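Local coordinates for protein neuraminidase (Influenza A virus, PDB 4GDI) that is a tetrameric neuraminidase-like protein of a bat influenza A virus, predicted to cleave terminal sialic acid, although its putative active site has diverged, at residues Thr244-Gly249 with Ser280-Glu285; Asn289-Glu294 with Lys316-Ser321; Glu156-Val161 with Phe227-Asn232. All blocks are in the same frame, centred on the assembly; numbering follows the deposited sequence.

Contact 1 of 3, residues Thr244-Gly249 with Ser280-Glu285; sequences TDFPRG and SKTKAE. With CA (calcium ion), chain R.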
loop_
_atom_site.group_PDB
_atom_site.type_symbol
_atom_site.label_atom_id
_atom_site.label_comp_id
_atom_site.label_asym_id
_atom_site.label_seq_id
_atom_site.Cartn_x
_atom_site.Cartn_y
_atom_site.Cartn_z
ATOM N N THR A 244 -0.155 41.566 9.466
ATOM C CA THR A 244 -0.529 40.373 8.708
ATOM C C THR A 244 -1.214 39.280 9.524
ATOM O O THR A 244 -1.609 38.252 8.973
ATOM C CB THR A 244 0.678 39.736 7.959
ATOM O OG1 THR A 244 1.657 39.265 8.898
ATOM C CG2 THR A 244 1.307 40.729 7.012
ATOM N N ASP A 245 -1.369 39.495 10.822
ATOM C CA ASP A 245 -2.136 38.574 11.643
ATOM C C ASP A 245 -3.618 38.681 11.237
ATOM O O ASP A 245 -4.020 39.595 10.516
ATOM C CB ASP A 245 -1.965 38.940 13.114
ATOM C CG ASP A 245 -2.195 37.771 14.054
ATOM O OD1 ASP A 245 -2.538 36.655 13.591
ATOM O OD2 ASP A 245 -2.026 37.983 15.272
ATOM N N PHE A 246 -4.413 37.712 11.661
ATOM C CA PHE A 246 -5.857 37.852 11.637
ATOM C C PHE A 246 -6.397 37.421 12.990
ATOM O O PHE A 246 -6.130 36.305 13.430
ATOM C CB PHE A 246 -6.511 37.039 10.532
ATOM C CG PHE A 246 -7.964 37.384 10.346
ATOM C CD1 PHE A 246 -8.930 36.849 11.192
ATOM C CD2 PHE A 246 -8.355 38.288 9.372
ATOM C CE1 PHE A 246 -10.264 37.196 11.059
ATOM C CE2 PHE A 246 -9.695 38.639 9.228
ATOM C CZ PHE A 246 -10.646 38.085 10.073
ATOM N N PRO A 247 -7.178 38.301 13.648
ATOM C CA PRO A 247 -7.665 39.583 13.115
ATOM C C PRO A 247 -6.605 40.667 13.096
ATOM O O PRO A 247 -5.491 40.466 13.596
ATOM C CB PRO A 247 -8.774 39.969 14.103
ATOM C CG PRO A 247 -8.348 39.375 15.387
ATOM C CD PRO A 247 -7.606 38.093 15.042
ATOM N N ARG A 248 -6.953 41.814 12.517
ATOM C CA ARG A 248 -6.053 42.963 12.491
ATOM C C ARG A 248 -6.842 44.224 12.196
ATOM O O ARG A 248 -7.981 44.147 11.757
ATOM C CB ARG A 248 -4.974 42.791 11.416
ATOM C CG ARG A 248 -5.504 42.593 10.005
ATOM C CD ARG A 248 -4.364 42.706 8.994
ATOM N NE ARG A 248 -4.792 42.538 7.605
ATOM C CZ ARG A 248 -5.113 41.381 7.031
ATOM N NH1 ARG A 248 -5.079 40.233 7.714
ATOM N NH2 ARG A 248 -5.479 41.378 5.755
ATOM N N GLY A 249 -6.225 45.374 12.436
ATOM C CA GLY A 249 -6.784 46.652 12.039
ATOM C C GLY A 249 -6.361 47.000 10.625
ATOM O O GLY A 249 -5.896 46.140 9.871
ATOM N N SER A 280 2.477 37.652 4.010
ATOM C CA SER A 280 1.300 36.914 3.585
ATOM C C SER A 280 0.126 37.197 4.525
ATOM O O SER A 280 0.299 37.316 5.735
ATOM C CB SER A 280 1.620 35.414 3.504
ATOM O OG SER A 280 2.056 34.929 4.751
ATOM N N LYS A 281 -1.069 37.334 3.957
ATOM C CA LYS A 281 -2.243 37.679 4.750
ATOM C C LYS A 281 -3.560 37.450 3.996
ATOM O O LYS A 281 -3.589 37.288 2.764
ATOM C CB LYS A 281 -2.149 39.137 5.195
ATOM C CG LYS A 281 -2.147 40.135 4.024
ATOM C CD LYS A 281 -2.053 41.591 4.503
ATOM C CE LYS A 281 -2.339 42.579 3.359
ATOM N NZ LYS A 281 -2.425 43.997 3.838
ATOM N N THR A 282 -4.648 37.413 4.753
ATOM C CA THR A 282 -5.983 37.391 4.160
ATOM C C THR A 282 -6.147 38.617 3.248
ATOM O O THR A 282 -5.598 39.684 3.513
ATOM C CB THR A 282 -7.062 37.407 5.244
ATOM O OG1 THR A 282 -6.888 38.562 6.069
ATOM C CG2 THR A 282 -6.981 36.130 6.131
ATOM N N LYS A 283 -6.881 38.452 2.160
ATOM C CA LYS A 283 -7.219 39.574 1.291
ATOM C C LYS A 283 -7.829 40.691 2.143
ATOM O O LYS A 283 -7.322 41.809 2.174
ATOM C CB LYS A 283 -8.193 39.101 0.205
ATOM C CG LYS A 283 -8.806 40.188 -0.671
ATOM C CD LYS A 283 -7.762 40.972 -1.437
ATOM C CE LYS A 283 -8.412 42.011 -2.354
ATOM N NZ LYS A 283 -9.345 41.407 -3.360
ATOM N N ALA A 284 -8.885 40.358 2.872
ATOM C CA ALA A 284 -9.632 41.340 3.647
ATOM C C ALA A 284 -9.261 41.320 5.129
ATOM O O ALA A 284 -9.035 40.257 5.709
ATOM C CB ALA A 284 -11.125 41.074 3.487
ATOM N N GLU A 285 -9.232 42.491 5.754
ATOM C CA GLU A 285 -9.044 42.560 7.202
ATOM C C GLU A 285 -10.352 42.251 7.925
ATOM O O GLU A 285 -10.382 42.113 9.144
ATOM C CB GLU A 285 -8.580 43.951 7.607
ATOM C CG GLU A 285 -9.666 44.997 7.468
ATOM C CD GLU A 285 -9.127 46.398 7.533
ATOM O OE1 GLU A 285 -8.339 46.768 6.635
ATOM O OE2 GLU A 285 -9.486 47.125 8.483
HETATM CA CA CA R . -2.601 39.008 17.213
HETATM O O HOH W 1 -3.938 37.318 7.633
HETATM O O HOH W 2 -0.872 35.594 7.852
HETATM O O HOH W 3 2.502 37.344 7.077
HETATM O O HOH W 4 -4.311 40.158 15.941
HETATM O O HOH W 5 -9.861 41.528 11.755
HETATM O O HOH W 6 -5.383 43.950 4.407
#
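Thr282 OG1 has three polar partners. It accepts from Arg248 NH1 at 3.0 Å and, weakly, from NH2 of the same guanidinium, and it donates to Ala284 O at 2.8 Å. The bonds tie a calcium-binding loop of the neuraminidase beta-propeller to the turn after strand 277-281. Arg248 holds Thr282 end-on, because NH2 also reaches Thr282 O at 2.8 Å. NH1 also donates to Asp245 O, fairly straight at 161° and in the guanidinium plane. Lys281 CD lies over one face of this group and Glu285 CA over the opposite face, both toward the rim. The nearby ammonium of Lys281 is a like charge; water 6 accepts from both Arg248 NH2 and Lys281 NZ, which would ease the repulsion. Asp245 turns its carboxylate the other way and binds calcium through OD2 at 2.3 Å. The carbonyl oxygens of Asn215, Asp219, Gly263 and Gly265 also bind this ion, and water 4 links it to Pro247 O, just after a cis peptide bond. Arg248 is therefore a second-shell residue, holding the Asp245 carbonyl. Thr244 meets the strand partly through water: water 3 accepts from Thr244 OG1 and donates to Ser280 O at 2.6 Å.

Contact 2 of 3, residues Asn289-Glu294 with Lys316-Ser321; sequences NGFVLE and KRTGRS. With NO3 (nitrate ion), chain B.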
loop_
_atom_site.group_PDB
_atom_site.type_symbol
_atom_site.label_atom_id
_atom_site.label_comp_id
_atom_site.label_asym_id
_atom_site.label_seq_id
_atom_site.Cartn_x
_atom_site.Cartn_y
_atom_site.Cartn_z
ATOM N N ASN A 289 -10.844 35.653 4.503
ATOM C CA ASN A 289 -10.991 35.233 3.123
ATOM C C ASN A 289 -9.832 35.696 2.257
ATOM O O ASN A 289 -9.292 36.777 2.473
ATOM C CB ASN A 289 -12.300 35.770 2.561
ATOM C CG ASN A 289 -13.502 35.130 3.211
ATOM O OD1 ASN A 289 -13.952 35.554 4.278
ATOM N ND2 ASN A 289 -14.008 34.080 2.590
ATOM N N GLY A 290 -9.478 34.875 1.274
ATOM C CA GLY A 290 -8.410 35.188 0.341
ATOM C C GLY A 290 -7.035 34.989 0.955
ATOM O O GLY A 290 -6.909 34.783 2.157
ATOM N N PHE A 291 -6.003 35.054 0.121
ATOM C CA PHE A 291 -4.623 35.016 0.602
ATOM C C PHE A 291 -3.750 35.784 -0.371
ATOM O O PHE A 291 -3.787 35.559 -1.591
ATOM C CB PHE A 291 -4.132 33.575 0.739
ATOM C CG PHE A 291 -3.061 33.378 1.780
ATOM C CD1 PHE A 291 -3.330 33.566 3.124
ATOM C CD2 PHE A 291 -1.801 32.947 1.418
ATOM C CE1 PHE A 291 -2.353 33.360 4.080
ATOM C CE2 PHE A 291 -0.817 32.735 2.381
ATOM C CZ PHE A 291 -1.095 32.941 3.706
ATOM N N VAL A 292 -2.948 36.688 0.178
ATOM C CA VAL A 292 -2.155 37.598 -0.632
ATOM C C VAL A 292 -0.672 37.579 -0.228
ATOM O O VAL A 292 -0.327 37.726 0.948
ATOM C CB VAL A 292 -2.717 39.028 -0.506
ATOM C CG1 VAL A 292 -1.837 40.026 -1.245
ATOM C CG2 VAL A 292 -4.137 39.071 -1.037
ATOM N N LEU A 293 0.189 37.393 -1.220
ATOM C CA LEU A 293 1.633 37.375 -1.023
ATOM C C LEU A 293 2.208 38.686 -1.567
ATOM O O LEU A 293 1.969 39.036 -2.719
ATOM C CB LEU A 293 2.244 36.186 -1.761
ATOM C CG LEU A 293 2.385 34.884 -0.956
ATOM C CD1 LEU A 293 3.570 34.967 -0.007
ATOM C CD2 LEU A 293 1.121 34.606 -0.182
ATOM N N GLU A 294 2.944 39.417 -0.738
ATOM C CA GLU A 294 3.541 40.681 -1.177
ATOM C C GLU A 294 5.043 40.701 -0.952
ATOM O O GLU A 294 5.540 40.317 0.111
ATOM C CB GLU A 294 2.874 41.850 -0.467
ATOM C CG GLU A 294 1.397 42.007 -0.853
ATOM C CD GLU A 294 0.699 43.124 -0.099
ATOM O OE1 GLU A 294 0.529 42.996 1.130
ATOM O OE2 GLU A 294 0.313 44.124 -0.742
ATOM N N LYS A 316 -11.955 32.368 -1.345
ATOM C CA LYS A 316 -11.872 31.118 -0.583
ATOM C C LYS A 316 -11.507 31.430 0.855
ATOM O O LYS A 316 -10.688 32.308 1.115
ATOM C CB LYS A 316 -10.838 30.159 -1.182
ATOM C CG LYS A 316 -11.430 28.874 -1.731
ATOM C CD LYS A 316 -10.356 27.978 -2.350
ATOM C CE LYS A 316 -10.964 26.783 -3.078
ATOM N NZ LYS A 316 -12.158 26.222 -2.362
ATOM N N ARG A 317 -12.121 30.723 1.797
ATOM C CA ARG A 317 -11.799 30.923 3.203
ATOM C C ARG A 317 -10.470 30.242 3.516
ATOM O O ARG A 317 -10.241 29.091 3.114
ATOM C CB ARG A 317 -12.891 30.360 4.098
ATOM C CG ARG A 317 -12.688 30.664 5.561
ATOM C CD ARG A 317 -13.869 30.180 6.385
ATOM N NE ARG A 317 -13.615 30.257 7.823
ATOM C CZ ARG A 317 -14.016 31.246 8.614
ATOM N NH1 ARG A 317 -14.708 32.272 8.128
ATOM N NH2 ARG A 317 -13.725 31.210 9.905
ATOM N N THR A 318 -9.586 30.959 4.202
ATOM C CA THR A 318 -8.243 30.427 4.470
ATOM C C THR A 318 -7.990 30.411 5.966
ATOM O O THR A 318 -8.625 31.165 6.705
ATOM C CB THR A 318 -7.161 31.243 3.731
ATOM O OG1 THR A 318 -7.321 32.628 4.039
ATOM C CG2 THR A 318 -7.294 31.063 2.218
ATOM N N GLY A 319 -7.103 29.525 6.427
ATOM C CA GLY A 319 -6.753 29.487 7.832
ATOM C C GLY A 319 -5.256 29.615 8.107
ATOM O O GLY A 319 -4.592 30.528 7.618
ATOM N N ARG A 320 -4.741 28.687 8.909
ATOM C CA ARG A 320 -3.326 28.651 9.302
ATOM C C ARG A 320 -2.419 28.524 8.085
ATOM O O ARG A 320 -2.812 27.961 7.055
ATOM C CB ARG A 320 -3.079 27.455 10.248
ATOM C CG ARG A 320 -3.837 27.541 11.609
ATOM C CD ARG A 320 -3.824 26.237 12.410
ATOM N NE ARG A 320 -2.476 25.665 12.532
ATOM C CZ ARG A 320 -2.004 24.671 11.783
ATOM N NH1 ARG A 320 -2.767 24.094 10.862
ATOM N NH2 ARG A 320 -0.761 24.235 11.968
ATOM N N SER A 321 -1.195 29.028 8.201
ATOM C CA SER A 321 -0.207 28.797 7.157
ATOM C C SER A 321 1.191 28.776 7.773
ATOM O O SER A 321 1.414 29.322 8.853
ATOM C CB SER A 321 -0.314 29.886 6.072
ATOM O OG SER A 321 -0.109 31.186 6.623
HETATM N N NO3 B . -3.271 27.971 15.348
HETATM O O1 NO3 B . -2.129 27.261 14.948
HETATM O O2 NO3 B . -4.086 27.461 16.374
HETATM O O3 NO3 B . -3.594 29.179 14.722
#
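The Phe291 ring reaches across to strand 317-321 and meets the hydroxyl of Ser321 at a slant to its plane. Its CZ lies 3.5 Å from Ser321 OG. Thr318 OG1 is farther off, 4.2 Å from Phe291 CD1, and also oblique to the ring. Leu341, Phe270 and Ser280 also pack against this side chain. The other flat group, the Arg320 guanidinium, has a nitrate ion at its edge, in plane. NE donates to nitrate O1 at 2.9 Å, and the ion, probably from the crystallisation liquor, is also bonded to Gln268 N. NH1 of Arg320 forms a salt bridge to Glu342.

In the propeller, the two strands belong to different antiparallel sheets, 289-296 beside 277-281 and 317-324 beside 338-346. Their short axes make an angle of 63°, so they pair only briefly. Asn289 and Arg317 form an antiparallel non-hydrogen-bonded pair, with both side chains on the same face. Asn289 ND2 lies 3.9 Å from Arg317 CA and donates to Asn315 O, while Asn289 OD1 is hydrogen-bonded to Ser287 OG. Lys316 NZ forms a salt bridge with Glu76 of the second subunit, so this corner also reaches the tetramer interface.

Next to the pair, Gly290 N donates to Lys316 O at 2.8 Å, nearly straight at 172°. Thr318 OG1 then donates to Gly290 O at 2.9 Å, from above the carbonyl plane. A chi1 of 53° sets this hydroxyl between the backbone N and the carbonyl carbon, where it faces Gly290 O. Both polar backbone atoms of Gly290 are bonded across the gap, one to a carbonyl and one to a hydroxyl. A side-chain hydroxyl takes over the joining of the sheets where the backbones splay apart.

Contact 3 of 3, residues Glu156-Val161 with Phe227-Asn232; sequences EGSCFV and FTKELN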
loop_
_atom_site.group_PDB
_atom_site.type_symbol
_atom_site.label_atom_id
_atom_site.label_comp_id
_atom_site.label_asym_id
_atom_site.label_seq_id
_atom_site.Cartn_x
_atom_site.Cartn_y
_atom_site.Cartn_z
ATOM N N GLU A 156 22.595 19.744 10.116
ATOM C CA GLU A 156 23.749 18.890 10.410
ATOM C C GLU A 156 23.531 18.020 11.643
ATOM O O GLU A 156 24.428 17.854 12.433
ATOM C CB GLU A 156 25.008 19.750 10.625
ATOM C CG GLU A 156 25.518 20.428 9.361
ATOM C CD GLU A 156 26.189 21.778 9.622
ATOM O OE1 GLU A 156 26.343 22.165 10.802
ATOM O OE2 GLU A 156 26.553 22.459 8.637
ATOM N N GLY A 157 22.335 17.477 11.812
ATOM C CA GLY A 157 22.082 16.567 12.911
ATOM C C GLY A 157 21.553 17.197 14.190
ATOM O O GLY A 157 21.092 16.479 15.074
ATOM N N SER A 158 21.647 18.517 14.319
ATOM C CA SER A 158 20.996 19.216 15.431
ATOM C C SER A 158 19.619 19.736 14.997
ATOM O O SER A 158 19.513 20.443 13.994
ATOM C CB SER A 158 21.848 20.404 15.901
ATOM O OG SER A 158 23.093 19.995 16.434
ATOM N N CYS A 159 18.579 19.412 15.755
ATOM C CA CYS A 159 17.223 19.870 15.437
ATOM C C CYS A 159 16.707 20.874 16.480
ATOM O O CYS A 159 16.849 20.669 17.685
ATOM C CB CYS A 159 16.279 18.669 15.336
ATOM S SG CYS A 159 16.748 17.481 14.018
ATOM N N PHE A 160 16.093 21.954 16.011
ATOM C CA PHE A 160 15.658 23.027 16.899
ATOM C C PHE A 160 14.144 23.194 16.838
ATOM O O PHE A 160 13.545 23.076 15.772
ATOM C CB PHE A 160 16.335 24.330 16.492
ATOM C CG PHE A 160 17.832 24.247 16.487
ATOM C CD1 PHE A 160 18.504 23.713 15.400
ATOM C CD2 PHE A 160 18.568 24.718 17.567
ATOM C CE1 PHE A 160 19.902 23.633 15.390
ATOM C CE2 PHE A 160 19.968 24.635 17.565
ATOM C CZ PHE A 160 20.625 24.087 16.474
ATOM N N VAL A 161 13.526 23.452 17.983
ATOM C CA VAL A 161 12.086 23.664 18.030
ATOM C C VAL A 161 11.766 24.678 19.115
ATOM O O VAL A 161 12.461 24.751 20.125
ATOM C CB VAL A 161 11.346 22.360 18.291
ATOM C CG1 VAL A 161 11.724 21.789 19.656
ATOM C CG2 VAL A 161 9.853 22.558 18.188
ATOM N N PHE A 227 17.678 33.084 14.856
ATOM C CA PHE A 227 18.641 32.510 15.776
ATOM C C PHE A 227 19.643 31.597 15.091
ATOM O O PHE A 227 19.441 31.192 13.953
ATOM C CB PHE A 227 17.936 31.835 16.965
ATOM C CG PHE A 227 17.205 30.553 16.644
ATOM C CD1 PHE A 227 17.844 29.327 16.762
ATOM C CD2 PHE A 227 15.850 30.562 16.323
ATOM C CE1 PHE A 227 17.168 28.143 16.519
ATOM C CE2 PHE A 227 15.166 29.379 16.087
ATOM C CZ PHE A 227 15.823 28.166 16.187
ATOM N N THR A 228 20.754 31.347 15.777
ATOM C CA THR A 228 21.844 30.542 15.248
ATOM C C THR A 228 21.846 29.141 15.852
ATOM O O THR A 228 21.116 28.847 16.819
ATOM C CB THR A 228 23.212 31.173 15.549
ATOM O OG1 THR A 228 23.503 31.056 16.951
ATOM C CG2 THR A 228 23.258 32.659 15.141
ATOM N N LYS A 229 22.683 28.281 15.285
ATOM C CA LYS A 229 22.927 26.957 15.836
ATOM C C LYS A 229 23.418 27.020 17.277
ATOM O O LYS A 229 23.314 26.048 17.999
ATOM C CB LYS A 229 23.983 26.223 15.003
ATOM C CG LYS A 229 23.434 25.401 13.868
ATOM C CD LYS A 229 24.531 24.521 13.276
ATOM C CE LYS A 229 24.547 23.136 13.916
ATOM N NZ LYS A 229 25.810 22.407 13.631
ATOM N N GLU A 230 23.981 28.153 17.685
ATOM C CA GLU A 230 24.498 28.308 19.047
ATOM C C GLU A 230 23.477 28.942 20.004
ATOM O O GLU A 230 23.792 29.232 21.158
ATOM C CB GLU A 230 25.770 29.153 19.016
ATOM C CG GLU A 230 26.870 28.551 18.136
ATOM C CD GLU A 230 27.235 27.106 18.518
ATOM O OE1 GLU A 230 27.114 26.710 19.715
ATOM O OE2 GLU A 230 27.634 26.359 17.597
ATOM N N LEU A 231 22.260 29.153 19.508
ATOM C CA LEU A 231 21.141 29.695 20.290
ATOM C C LEU A 231 21.279 31.168 20.613
ATOM O O LEU A 231 20.571 31.683 21.470
ATOM C CB LEU A 231 20.887 28.899 21.569
ATOM C CG LEU A 231 20.622 27.411 21.303
ATOM C CD1 LEU A 231 20.173 26.685 22.570
ATOM C CD2 LEU A 231 19.596 27.227 20.203
ATOM N N ASN A 232 22.170 31.856 19.906
ATOM C CA ASN A 232 22.104 33.305 19.868
ATOM C C ASN A 232 20.908 33.739 19.051
ATOM O O ASN A 232 20.533 33.059 18.102
ATOM C CB ASN A 232 23.391 33.873 19.316
ATOM C CG ASN A 232 24.475 33.850 20.345
ATOM O OD1 ASN A 232 24.285 34.361 21.439
ATOM N ND2 ASN A 232 25.592 33.216 20.034
HETATM O O HOH W 7 25.185 19.714 14.333
#
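Phe160 and Phe227 meet as an offset edge-to-face pair. The edge of Phe227 is turned toward the face of Phe160, with ring planes at 62° and centroids 5.9 Å apart. The closest atoms are Phe160 CD2 and Phe227 CE1, at 3.8 Å. Phe160 CB also lies at the edge of the Phe227 ring, in its plane. At the edge of the Phe160 ring, Leu231 CD2 approaches CE2 at 3.7 Å, and Lys229 O lies the same distance from CE2, near the ring plane.

These contacts join two neighbouring sheets of the beta-propeller. Phe160 sits on strand 158-165. Phe227 lies on strand 224-228, and Lys229 and Leu231 come from the type I turn that follows. Thr228 OG1 accepts from Glu230 N at 3.0 Å, which makes an ST turn at the start of this bend. Ile176 of strand 173-180 packs on both Phe227 and Leu231.

Lys229 crosses Glu156 at about a right angle. Its chain bends at chi3 (93°), which sets CE, and NZ forms a salt bridge with Glu156 OE1 at 2.9 Å, meeting it nearly along its C-O axis. Water 7 accepts from the same NZ and donates to Glu156 O at 2.8 Å. It is also hydrogen-bonded to Ser158 OG, which has a second partner in Glu178.

Overall arrangement
Contacts 1 and 2 are neighbours, with centres 8 Å apart. They share a sheet, since strands 277-281 and 289-296 are adjacent in it, and Lys281 O probably accepts from Val292 N. Contact 3 lies on the opposite side of the chain's centre, about 31 Å from contact 1 and 30 Å from contact 2, centre to centre. All three are partly buried; contacts 1 and 2 each include one exposed touching residue, contact 3 none. Contact 1 is polar and watery, set by an arginine of the calcium-binding loop; contact 2 joins sheets by backbone and hydroxyl bonds and reaches another subunit; contact 3 joins sheets by aromatic packing, with one salt bridge beside it.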